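Local coordinates for protein fumarylacetoacetate hydrolase (Burkholderia xenovorans, PDB 5TI1) that probably hydrolyses fumarylacetoacetate to fumarate and acetoacetate, the last step of phenylalanine and tyrosine breakdown, using a bound magnesium ion, at residues V146-Y151 and G370-S375; S192-G197 and A283-P288; E226-F231 and L258-A263; L417-W422 and G433-E438. All blocks are in the same frame, centred on the assembly; numbering follows the deposited sequence.

Interaction 1: V146-Y151 and G370-S375; sequences VQIPGY and GDLMGS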
loop_
_atom_site.group_PDB
_atom_site.type_symbol
_atom_site.label_atom_id
_atom_site.label_comp_id
_atom_site.label_asym_id
_atom_site.label_seq_id
_atom_site.Cartn_x
_atom_site.Cartn_y
_atom_site.Cartn_z
ATOM N N VAL B 146 1.282 -11.286 -9.709
ATOM C CA VAL B 146 0.409 -11.294 -8.539
ATOM C C VAL B 146 -0.332 -9.973 -8.462
ATOM O O VAL B 146 0.140 -8.948 -8.962
ATOM C CB VAL B 146 1.189 -11.538 -7.221
ATOM C CG1 VAL B 146 1.631 -12.979 -7.118
ATOM C CG2 VAL B 146 2.390 -10.592 -7.125
ATOM N N GLN B 147 -1.524 -10.015 -7.854
ATOM C CA GLN B 147 -2.231 -8.812 -7.418
ATOM C C GLN B 147 -1.684 -8.445 -6.046
ATOM O O GLN B 147 -1.922 -9.160 -5.068
ATOM C CB GLN B 147 -3.742 -9.036 -7.361
ATOM C CG GLN B 147 -4.560 -7.779 -7.037
ATOM C CD GLN B 147 -4.649 -7.449 -5.542
ATOM O OE1 GLN B 147 -4.734 -8.339 -4.692
ATOM N NE2 GLN B 147 -4.642 -6.156 -5.225
ATOM N N ILE B 148 -0.944 -7.342 -5.977
ATOM C CA ILE B 148 -0.119 -7.018 -4.816
ATOM C C ILE B 148 -0.979 -6.261 -3.811
ATOM O O ILE B 148 -1.322 -5.090 -4.061
ATOM C CB ILE B 148 1.116 -6.209 -5.232
ATOM C CG1 ILE B 148 1.919 -7.005 -6.267
ATOM C CG2 ILE B 148 1.975 -5.847 -4.035
ATOM C CD1 ILE B 148 2.932 -6.162 -7.030
ATOM N N PRO B 149 -1.340 -6.866 -2.670
ATOM C CA PRO B 149 -2.132 -6.122 -1.678
ATOM C C PRO B 149 -1.342 -5.000 -1.025
ATOM O O PRO B 149 -1.904 -3.931 -0.736
ATOM C CB PRO B 149 -2.529 -7.211 -0.659
ATOM C CG PRO B 149 -2.306 -8.523 -1.365
ATOM C CD PRO B 149 -1.109 -8.259 -2.248
ATOM N N GLY B 150 -0.056 -5.228 -0.770
ATOM C CA GLY B 150 0.842 -4.261 -0.167
ATOM C C GLY B 150 2.261 -4.427 -0.677
ATOM O O GLY B 150 2.737 -5.550 -0.879
ATOM N N TYR B 151 2.947 -3.306 -0.884
ATOM C CA TYR B 151 4.338 -3.286 -1.314
ATOM C C TYR B 151 5.153 -2.527 -0.273
ATOM O O TYR B 151 4.856 -1.369 0.035
ATOM C CB TYR B 151 4.471 -2.663 -2.714
ATOM C CG TYR B 151 5.865 -2.222 -3.101
ATOM C CD1 TYR B 151 6.968 -3.032 -2.862
ATOM C CD2 TYR B 151 6.076 -0.984 -3.730
ATOM C CE1 TYR B 151 8.259 -2.629 -3.224
ATOM C CE2 TYR B 151 7.348 -0.572 -4.088
ATOM C CZ TYR B 151 8.435 -1.398 -3.832
ATOM O OH TYR B 151 9.699 -0.993 -4.184
ATOM N N GLY B 370 0.602 -12.466 -1.729
ATOM C CA GLY B 370 0.850 -11.559 -2.836
ATOM C C GLY B 370 1.558 -10.271 -2.471
ATOM O O GLY B 370 1.956 -9.526 -3.378
ATOM N N ASP B 371 1.693 -9.960 -1.175
ATOM C CA ASP B 371 2.498 -8.818 -0.755
ATOM C C ASP B 371 3.912 -8.922 -1.339
ATOM O O ASP B 371 4.467 -10.013 -1.504
ATOM C CB ASP B 371 2.592 -8.745 0.771
ATOM C CG ASP B 371 1.363 -8.119 1.429
ATOM O OD1 ASP B 371 0.494 -7.529 0.747
ATOM O OD2 ASP B 371 1.268 -8.218 2.669
ATOM N N LEU B 372 4.497 -7.766 -1.634
ATOM C CA LEU B 372 5.803 -7.660 -2.270
ATOM C C LEU B 372 6.743 -6.922 -1.330
ATOM O O LEU B 372 6.414 -5.836 -0.836
ATOM C CB LEU B 372 5.692 -6.909 -3.600
ATOM C CG LEU B 372 6.971 -6.677 -4.408
ATOM C CD1 LEU B 372 7.523 -7.996 -4.920
ATOM C CD2 LEU B 372 6.673 -5.714 -5.560
ATOM N N MET B 373 7.910 -7.498 -1.091
ATOM C CA MET B 373 8.857 -6.939 -0.134
ATOM C C MET B 373 10.190 -6.722 -0.839
ATOM O O MET B 373 10.889 -7.686 -1.180
ATOM C CB MET B 373 8.968 -7.856 1.091
ATOM C CG MET B 373 7.580 -8.170 1.647
ATOM S SD MET B 373 7.464 -8.172 3.429
ATOM C CE MET B 373 5.698 -8.382 3.655
ATOM N N GLY B 374 10.523 -5.456 -1.077
ATOM C CA GLY B 374 11.748 -5.132 -1.784
ATOM C C GLY B 374 12.938 -5.132 -0.839
ATOM O O GLY B 374 12.863 -4.658 0.292
ATOM N N SER B 375 14.060 -5.663 -1.328
ATOM C CA SER B 375 15.225 -5.844 -0.471
ATOM C C SER B 375 15.851 -4.518 -0.062
ATOM O O SER B 375 16.540 -4.461 0.962
ATOM C CB SER B 375 16.271 -6.703 -1.190
ATOM O OG SER B 375 16.683 -6.075 -2.396
#
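Between 146-151 and 370-375 the dense part of the contact gathers around Leu372. Its amide N gives a nearly straight hydrogen bond to Gly150 O (2.9 Å), almost along the C=O axis. Leu372 CG stands anti to the backbone N (chi1 179°), as does Tyr151 CG, so the two side chains run side by side and Leu372 CD2 lies 3.8 Å from Tyr151 CD1. Ile148 crosses Leu372 obliquely, setting CG2 3.9 Å from Leu372 CB, while Leu372 O sits at the edge of the Tyr151 ring, in its plane. Gly370 lets the chains close up further, with Pro149 CD 3.3 Å from Gly370 C. Asp371 brings its carboxylate up to the loop, OD1 lying 2.8 Å from Gly150 N; OD2 bonds to Arg368 N and forms a salt bridge with Arg189 of the second subunit. On the loose side Gln147 is exposed, its side chain leaving the backbone away from 370-375 and modelled in two conformers. The single parallel bridge, Tyr151 with Leu372, begins the pairing of strands 151-154 and 372-374 in the mixed sheet that carries the metal site of this FAH-family domain.

Interaction 2: S192-G197 and A283-P288; sequences SVVVSG and ATTISP. With NA (sodium ion), chain L.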
loop_
_atom_site.group_PDB
_atom_site.type_symbol
_atom_site.label_atom_id
_atom_site.label_comp_id
_atom_site.label_asym_id
_atom_site.label_seq_id
_atom_site.Cartn_x
_atom_site.Cartn_y
_atom_site.Cartn_z
ATOM N N SER B 192 1.529 1.287 -8.429
ATOM C CA SER B 192 2.461 1.594 -9.505
ATOM C C SER B 192 3.528 0.518 -9.697
ATOM O O SER B 192 4.526 0.767 -10.378
ATOM C CB SER B 192 3.133 2.940 -9.253
ATOM O OG SER B 192 3.549 3.031 -7.899
ATOM N N VAL B 193 3.354 -0.671 -9.135
ATOM C CA VAL B 193 4.247 -1.769 -9.502
ATOM C C VAL B 193 3.763 -2.326 -10.832
ATOM O O VAL B 193 2.611 -2.756 -10.943
ATOM C CB VAL B 193 4.293 -2.861 -8.427
ATOM C CG1 VAL B 193 5.249 -3.983 -8.870
ATOM C CG2 VAL B 193 4.700 -2.276 -7.088
ATOM N N VAL B 194 4.638 -2.307 -11.845
ATOM C CA VAL B 194 4.296 -2.731 -13.194
ATOM C C VAL B 194 5.265 -3.816 -13.642
ATOM O O VAL B 194 6.389 -3.920 -13.148
ATOM C CB VAL B 194 4.325 -1.547 -14.190
ATOM C CG1 VAL B 194 3.359 -0.464 -13.735
ATOM C CG2 VAL B 194 5.737 -0.992 -14.289
ATOM N N VAL B 195 4.827 -4.604 -14.627
ATOM C CA VAL B 195 5.621 -5.728 -15.111
ATOM C C VAL B 195 6.685 -5.247 -16.097
ATOM O O VAL B 195 6.555 -4.207 -16.742
ATOM C CB VAL B 195 4.724 -6.813 -15.742
ATOM C CG1 VAL B 195 4.209 -6.359 -17.106
ATOM C CG2 VAL B 195 5.479 -8.161 -15.857
ATOM N N SER B 196 7.750 -6.047 -16.213
ATOM C CA SER B 196 8.840 -5.800 -17.149
ATOM C C SER B 196 8.318 -5.479 -18.547
ATOM O O SER B 196 7.379 -6.109 -19.041
ATOM C CB SER B 196 9.750 -7.033 -17.196
ATOM O OG SER B 196 10.844 -6.850 -18.073
ATOM N N GLY B 197 8.934 -4.476 -19.181
ATOM C CA GLY B 197 8.541 -4.002 -20.495
ATOM C C GLY B 197 7.687 -2.751 -20.483
ATOM O O GLY B 197 7.562 -2.087 -21.521
ATOM N N ALA B 283 6.701 4.726 -10.501
ATOM C CA ALA B 283 6.934 3.458 -11.192
ATOM C C ALA B 283 7.837 2.547 -10.373
ATOM O O ALA B 283 8.847 2.994 -9.828
ATOM C CB ALA B 283 7.576 3.676 -12.566
ATOM N N THR B 284 7.475 1.271 -10.287
ATOM C CA THR B 284 8.352 0.229 -9.789
ATOM C C THR B 284 8.142 -0.967 -10.702
ATOM O O THR B 284 6.998 -1.341 -10.964
ATOM C CB THR B 284 8.039 -0.122 -8.325
ATOM O OG1 THR B 284 8.234 1.034 -7.496
ATOM C CG2 THR B 284 8.947 -1.242 -7.846
ATOM N N THR B 285 9.228 -1.540 -11.224
ATOM C CA THR B 285 9.128 -2.628 -12.189
ATOM C C THR B 285 9.567 -3.941 -11.544
ATOM O O THR B 285 10.565 -3.982 -10.820
ATOM C CB THR B 285 9.973 -2.333 -13.443
ATOM O OG1 THR B 285 9.555 -1.094 -14.022
ATOM C CG2 THR B 285 9.810 -3.427 -14.489
ATOM N N ILE B 286 8.819 -5.016 -11.791
ATOM C CA ILE B 286 9.285 -6.343 -11.405
ATOM C C ILE B 286 9.321 -7.262 -12.621
ATOM O O ILE B 286 8.594 -7.076 -13.605
ATOM C CB ILE B 286 8.446 -6.980 -10.269
ATOM C CG1 ILE B 286 6.982 -7.177 -10.681
ATOM C CG2 ILE B 286 8.554 -6.143 -8.995
ATOM C CD1 ILE B 286 6.166 -7.977 -9.639
ATOM N N SER B 287 10.201 -8.259 -12.544
ATOM C CA SER B 287 10.236 -9.315 -13.531
ATOM C C SER B 287 8.969 -10.165 -13.427
ATOM O O SER B 287 8.303 -10.186 -12.383
ATOM C CB SER B 287 11.483 -10.179 -13.328
ATOM O OG SER B 287 11.517 -10.711 -12.018
ATOM N N PRO B 288 8.606 -10.876 -14.500
ATOM C CA PRO B 288 7.310 -11.572 -14.505
ATOM C C PRO B 288 7.308 -12.969 -13.894
ATOM O O PRO B 288 6.228 -13.462 -13.552
ATOM C CB PRO B 288 6.958 -11.626 -16.000
ATOM C CG PRO B 288 8.287 -11.638 -16.690
ATOM C CD PRO B 288 9.211 -10.809 -15.847
HETATM NA NA NA L . 9.923 3.351 -7.731
HETATM O O HOH W 1 5.640 1.689 -6.696
#
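Parallel strand pairing, by which, within this chain, the last strand of a mixed sheet is added, has a compact example in 193-195 and 284-286, whose short axes approach to 4.6 Å at an angle of 41°. The backbone ladder comes first. Three amides make good hydrogen bonds: Thr284 N to Ser192 O, Val194 N to Thr284 O (2.7 Å, nearly along the C=O axis) and Ile286 N to Val194 O. A fourth, Ser196 N to Ile286 O, is bent and weak. Alpha hydrogens add to the grip, Val193 CA lying 3.1 Å from Thr284 O.

Apolar contacts follow on the face that carries Val193, Thr284, Val195 and Ile286. Val193 CG1, anti to its backbone N (chi1 -180°), reaches Ile286 CG2 at 4.0 Å, while the Val195 side chain crosses Pro288 at about a right angle, CG2 lying 3.8 Å from Pro288 CB. On the other face, Thr285 points CG2 at Ser196 CA (3.7 Å), and its hydroxyl bonds to Trp261 NE1.

Polar and metal contacts cluster at the start of the pair. Ala283 O and Thr284 OG1 bind the sodium ion, which Asp260, Trp261 and Lys280 complete. Ser192 OG, bonded to Thr281 O, also accepts a hydrogen bond from a water that lies 2.8 Å from Thr284 OG1, so the two hydroxyls share one bridging molecule.

Interaction 3: E226-F231 and L258-A263; sequences ELETGF and LNDWSA. With MG (magnesium ion), chain K; NA (sodium ion), chain L.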
loop_
_atom_site.group_PDB
_atom_site.type_symbol
_atom_site.label_atom_id
_atom_site.label_comp_id
_atom_site.label_asym_id
_atom_site.label_seq_id
_atom_site.Cartn_x
_atom_site.Cartn_y
_atom_site.Cartn_z
ATOM N N GLU B 226 17.029 1.448 -8.872
ATOM C CA GLU B 226 17.489 0.805 -7.647
ATOM C C GLU B 226 17.395 -0.688 -7.892
ATOM O O GLU B 226 16.287 -1.234 -7.989
ATOM C CB GLU B 226 16.678 1.229 -6.419
ATOM C CG GLU B 226 16.832 2.712 -6.102
ATOM C CD GLU B 226 16.627 3.039 -4.637
ATOM O OE1 GLU B 226 17.258 3.998 -4.145
ATOM O OE2 GLU B 226 15.840 2.340 -3.983
ATOM N N LEU B 227 18.557 -1.325 -8.053
ATOM C CA LEU B 227 18.630 -2.765 -8.254
ATOM C C LEU B 227 18.254 -3.466 -6.960
ATOM O O LEU B 227 18.910 -3.266 -5.930
ATOM C CB LEU B 227 20.037 -3.176 -8.688
ATOM C CG LEU B 227 20.350 -4.667 -8.510
ATOM C CD1 LEU B 227 19.571 -5.503 -9.498
ATOM C CD2 LEU B 227 21.837 -4.911 -8.696
ATOM N N GLU B 228 17.198 -4.279 -7.012
ATOM C CA GLU B 228 16.693 -4.972 -5.835
ATOM C C GLU B 228 16.124 -6.325 -6.233
ATOM O O GLU B 228 15.905 -6.614 -7.410
ATOM C CB GLU B 228 15.591 -4.165 -5.137
ATOM C CG GLU B 228 15.955 -2.729 -4.818
ATOM C CD GLU B 228 14.928 -2.063 -3.941
ATOM O OE1 GLU B 228 14.877 -0.817 -3.914
ATOM O OE2 GLU B 228 14.171 -2.799 -3.283
ATOM N N THR B 229 15.855 -7.148 -5.228
ATOM C CA THR B 229 14.941 -8.267 -5.381
ATOM C C THR B 229 13.670 -7.990 -4.582
ATOM O O THR B 229 13.664 -7.223 -3.613
ATOM C CB THR B 229 15.556 -9.574 -4.891
ATOM O OG1 THR B 229 15.708 -9.490 -3.479
ATOM C CG2 THR B 229 16.937 -9.820 -5.541
ATOM N N GLY B 230 12.585 -8.631 -4.990
ATOM C CA GLY B 230 11.385 -8.596 -4.176
ATOM C C GLY B 230 10.940 -10.001 -3.857
ATOM O O GLY B 230 10.919 -10.858 -4.748
ATOM N N PHE B 231 10.608 -10.282 -2.604
ATOM C CA PHE B 231 10.008 -11.571 -2.312
ATOM C C PHE B 231 8.509 -11.411 -2.097
ATOM O O PHE B 231 8.021 -10.339 -1.734
ATOM C CB PHE B 231 10.679 -12.272 -1.123
ATOM C CG PHE B 231 10.597 -11.546 0.205
ATOM C CD1 PHE B 231 9.599 -11.852 1.126
ATOM C CD2 PHE B 231 11.580 -10.644 0.582
ATOM C CE1 PHE B 231 9.566 -11.244 2.382
ATOM C CE2 PHE B 231 11.549 -10.035 1.842
ATOM C CZ PHE B 231 10.541 -10.341 2.739
ATOM N N LEU B 258 13.450 -6.568 -9.053
ATOM C CA LEU B 258 12.680 -5.369 -8.721
ATOM C C LEU B 258 13.544 -4.141 -8.958
ATOM O O LEU B 258 14.619 -4.007 -8.364
ATOM C CB LEU B 258 12.182 -5.417 -7.266
ATOM C CG LEU B 258 11.148 -4.373 -6.802
ATOM C CD1 LEU B 258 10.347 -4.883 -5.575
ATOM C CD2 LEU B 258 11.791 -3.041 -6.476
ATOM N N ASN B 259 13.079 -3.248 -9.835
ATOM C CA ASN B 259 13.736 -1.975 -10.087
ATOM C C ASN B 259 12.861 -0.882 -9.489
ATOM O O ASN B 259 11.812 -0.538 -10.049
ATOM C CB ASN B 259 13.958 -1.743 -11.582
ATOM C CG ASN B 259 14.713 -0.449 -11.862
ATOM O OD1 ASN B 259 15.042 0.299 -10.928
ATOM N ND2 ASN B 259 15.009 -0.182 -13.149
ATOM N N ASP B 260 13.303 -0.327 -8.360
ATOM C CA ASP B 260 12.575 0.746 -7.684
ATOM C C ASP B 260 13.045 2.081 -8.253
ATOM O O ASP B 260 13.902 2.766 -7.686
ATOM C CB ASP B 260 12.791 0.665 -6.174
ATOM C CG ASP B 260 12.135 1.814 -5.423
ATOM O OD1 ASP B 260 11.159 2.397 -5.953
ATOM O OD2 ASP B 260 12.611 2.146 -4.310
ATOM N N TRP B 261 12.477 2.444 -9.407
ATOM C CA TRP B 261 12.819 3.702 -10.060
ATOM C C TRP B 261 12.728 4.865 -9.079
ATOM O O TRP B 261 11.752 4.992 -8.335
ATOM C CB TRP B 261 11.893 3.957 -11.249
ATOM C CG TRP B 261 11.807 2.845 -12.254
ATOM C CD1 TRP B 261 10.862 1.854 -12.305
ATOM C CD2 TRP B 261 12.685 2.618 -13.367
ATOM N NE1 TRP B 261 11.108 1.020 -13.374
ATOM C CE2 TRP B 261 12.217 1.469 -14.044
ATOM C CE3 TRP B 261 13.819 3.270 -13.853
ATOM C CZ2 TRP B 261 12.832 0.972 -15.194
ATOM C CZ3 TRP B 261 14.440 2.769 -14.992
ATOM C CH2 TRP B 261 13.940 1.633 -15.653
ATOM N N SER B 262 13.752 5.716 -9.085
ATOM C CA SER B 262 13.876 6.801 -8.122
ATOM C C SER B 262 14.168 8.107 -8.840
ATOM O O SER B 262 15.044 8.156 -9.708
ATOM C CB SER B 262 14.990 6.511 -7.115
ATOM O OG SER B 262 14.621 5.438 -6.255
ATOM N N ALA B 263 13.444 9.164 -8.461
ATOM C CA ALA B 263 13.730 10.533 -8.894
ATOM C C ALA B 263 14.411 11.233 -7.723
ATOM O O ALA B 263 13.744 11.734 -6.813
ATOM C CB ALA B 263 12.455 11.250 -9.316
HETATM MG MG MG K . 14.318 1.133 -3.010
HETATM NA NA NA L . 9.923 3.351 -7.731
#
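The magnesium site of this hydrolase illustrates how adjoining antiparallel strands can hold several carboxylates around one cation. Glu226 OE2 and Glu228 OE1 each lie 2.2 Å from MG, Asp260 OD2 lies 2.4 Å from it, and Asp153 adds a further ligand. Both glutamates place CG anti to the carbonyl carbon and extend beyond it, whereas Asp260 CG is anti to its backbone N (chi1 176°). All point the same way, yet the Asp260 carboxylate is turned almost perpendicular to both others, 88° from Glu226 and 86° from Glu228. Its second oxygen, OD1, binds the sodium ion at 2.4 Å beside Trp261 O, so one aspartate spans two cations, whose charge probably favours its ionised form. The remaining Glu226 oxygen, OE1, forms a salt bridge with Arg264, while Glu228 OE2 is held by Gly376.

Hydrogen bonds between the strands set these ligands in register. Asp260 N binds Glu226 O on an in-plane lone pair, and Leu258 N bonds to Glu228 O (3.0 Å); the return bond from Glu228 N to Leu258 O is weak. Asn259 bends OD1 back to accept Glu226 N at 3.1 Å, while its ND2 hangs over the Trp261 ring near the rim. Asp260 centres an inverse gamma turn. The pair lies mid-sheet: strand 372-374 flanks 226-231, strand 284-292 flanks 258-263, and strand 416-424 packs Leu419 on Leu227 and Asn259.

Interaction 4: L417-W422 and G433-E438; sequences LTLAGW and GVCAGE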
loop_
_atom_site.group_PDB
_atom_site.type_symbol
_atom_site.label_atom_id
_atom_site.label_comp_id
_atom_site.label_asym_id
_atom_site.label_seq_id
_atom_site.Cartn_x
_atom_site.Cartn_y
_atom_site.Cartn_z
ATOM N N LEU B 417 16.718 0.242 -19.291
ATOM C CA LEU B 417 17.429 -0.325 -18.150
ATOM C C LEU B 417 16.924 -1.742 -17.935
ATOM O O LEU B 417 15.714 -1.950 -17.790
ATOM C CB LEU B 417 17.222 0.527 -16.895
ATOM C CG LEU B 417 18.135 1.751 -16.724
ATOM C CD1 LEU B 417 19.558 1.307 -16.404
ATOM C CD2 LEU B 417 18.120 2.710 -17.921
ATOM N N THR B 418 17.844 -2.715 -17.924
ATOM C CA THR B 418 17.472 -4.122 -17.822
ATOM C C THR B 418 18.191 -4.784 -16.656
ATOM O O THR B 418 19.421 -4.905 -16.665
ATOM C CB THR B 418 17.776 -4.870 -19.122
ATOM O OG1 THR B 418 17.150 -4.198 -20.225
ATOM C CG2 THR B 418 17.236 -6.282 -19.037
ATOM N N LEU B 419 17.419 -5.252 -15.684
ATOM C CA LEU B 419 17.926 -6.092 -14.599
ATOM C C LEU B 419 17.840 -7.557 -15.000
ATOM O O LEU B 419 16.852 -7.988 -15.606
ATOM C CB LEU B 419 17.115 -5.885 -13.316
ATOM C CG LEU B 419 17.419 -4.754 -12.337
ATOM C CD1 LEU B 419 17.309 -3.436 -12.999
ATOM C CD2 LEU B 419 16.462 -4.823 -11.128
ATOM N N ALA B 420 18.869 -8.326 -14.642
ATOM C CA ALA B 420 18.893 -9.754 -14.910
ATOM C C ALA B 420 19.525 -10.463 -13.722
ATOM O O ALA B 420 20.330 -9.881 -12.989
ATOM C CB ALA B 420 19.670 -10.085 -16.190
ATOM N N GLY B 421 19.179 -11.731 -13.544
ATOM C CA GLY B 421 19.652 -12.458 -12.380
ATOM C C GLY B 421 19.555 -13.950 -12.555
ATOM O O GLY B 421 18.644 -14.458 -13.215
ATOM N N TRP B 422 20.489 -14.664 -11.921
ATOM C CA TRP B 422 20.452 -16.117 -11.923
ATOM C C TRP B 422 21.271 -16.642 -10.754
ATOM O O TRP B 422 22.174 -15.966 -10.252
ATOM C CB TRP B 422 20.979 -16.695 -13.245
ATOM C CG TRP B 422 22.323 -16.179 -13.603
ATOM C CD1 TRP B 422 23.538 -16.690 -13.218
ATOM C CD2 TRP B 422 22.603 -15.046 -14.422
ATOM N NE1 TRP B 422 24.550 -15.930 -13.738
ATOM C CE2 TRP B 422 24.004 -14.916 -14.487
ATOM C CE3 TRP B 422 21.802 -14.118 -15.102
ATOM C CZ2 TRP B 422 24.623 -13.899 -15.212
ATOM C CZ3 TRP B 422 22.419 -13.111 -15.818
ATOM C CH2 TRP B 422 23.816 -13.010 -15.872
ATOM N N GLY B 433 14.995 -14.384 -15.465
ATOM C CA GLY B 433 14.516 -13.596 -16.591
ATOM C C GLY B 433 14.997 -12.157 -16.477
ATOM O O GLY B 433 16.067 -11.871 -15.928
ATOM N N VAL B 434 14.198 -11.227 -16.998
ATOM C CA VAL B 434 14.622 -9.836 -17.021
ATOM C C VAL B 434 13.525 -8.935 -16.477
ATOM O O VAL B 434 12.329 -9.242 -16.540
ATOM C CB VAL B 434 15.050 -9.358 -18.431
ATOM C CG1 VAL B 434 16.246 -10.170 -18.940
ATOM C CG2 VAL B 434 13.883 -9.392 -19.410
ATOM N N CYS B 435 13.967 -7.809 -15.936
ATOM C CA CYS B 435 13.129 -6.750 -15.403
ATOM C C CYS B 435 13.551 -5.470 -16.126
ATOM O O CYS B 435 14.500 -4.804 -15.702
ATOM C CB CYS B 435 13.325 -6.668 -13.892
ATOM S SG CYS B 435 12.693 -5.183 -13.150
ATOM N N ALA B 436 12.857 -5.131 -17.222
ATOM C CA ALA B 436 13.260 -4.045 -18.110
ATOM C C ALA B 436 12.239 -2.908 -18.172
ATOM O O ALA B 436 11.027 -3.114 -18.064
ATOM C CB ALA B 436 13.488 -4.557 -19.546
ATOM N N GLY B 437 12.746 -1.702 -18.401
ATOM C CA GLY B 437 11.896 -0.567 -18.698
ATOM C C GLY B 437 12.674 0.458 -19.480
ATOM O O GLY B 437 13.890 0.595 -19.311
ATOM N N GLU B 438 11.970 1.191 -20.341
ATOM C CA GLU B 438 12.576 2.225 -21.164
ATOM C C GLU B 438 11.915 3.561 -20.842
ATOM O O GLU B 438 10.695 3.633 -20.678
ATOM C CB GLU B 438 12.457 1.860 -22.648
ATOM C CG GLU B 438 13.126 2.840 -23.597
ATOM C CD GLU B 438 13.301 2.271 -25.000
ATOM O OE1 GLU B 438 12.722 2.825 -25.947
ATOM O OE2 GLU B 438 14.011 1.257 -25.149
HETATM O O HOH W 2 14.345 -2.094 -15.340
#
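The hairpin strands 417-422 and 433-438 run at 169°, nearly antiparallel, and sort their side chains onto two unlike faces. Leu417, Leu419 and Cys435 share the buried face. Both leucines hold CG anti to the carbonyl carbon (chi1 -83° and -85°) but differ at the next torsion, so their methyl groups are turned differently. Cys435 takes the other course, SG anti to its backbone N. In the hydrogen-bonded pair Leu419-Cys435 the beta carbons face each other, CB to CB at 3.9 Å.

The opposite face has Thr418, Ala436 and Val434. Thr418 splits its branch between two neighbours: OG1, anti to the carbonyl carbon, reaches Ala436 CB at 3.7 Å, and CG2, anti to the backbone N, crosses obliquely to Val434 CB at 3.8 Å. Val434 sets CG1 anti to its carbonyl carbon, 4.0 Å from the same methyl of Thr418, at the exposed side of the contact.

Reciprocal bonds join the backbones, Leu417 with Gly437 and Leu419 with Cys435; the straightest, Leu419 N to Cys435 O, measures 3.0 Å. A water donates to both Leu417 O (2.8 Å) and Cys435 O (2.7 Å), giving each carbonyl a second partner. The hairpin lies between strand 321-331, which pairs with 416-424, and the loop end at Ser196 and Gly197, which bonds to Ala436; against its buried face, Leu417 packs on Trp261 and Cys435 on Leu257 of strand 252-263.

Overall arrangement
Followed from the N terminus, the chain shows how contacts within one chain can be set one inside another. Segment 146-151 opens the longest loop, which interaction 1 closes 219 residues later at 370-375. Within that loop, 192-197 returns to 283-288 as interaction 2, and within this second loop interaction 3 joins 226-231 to 258-263. All three serve the same mixed sheet, with interaction 3 between the other two and the sodium ion shared by interactions 2 and 3. Interaction 4 follows in series as a local hairpin of another sheet. It packs against interaction 3 through Leu417 and Leu419, and hydrogen-bonds to Ser196 and Gly197 of interaction 2, tying the two sheets together.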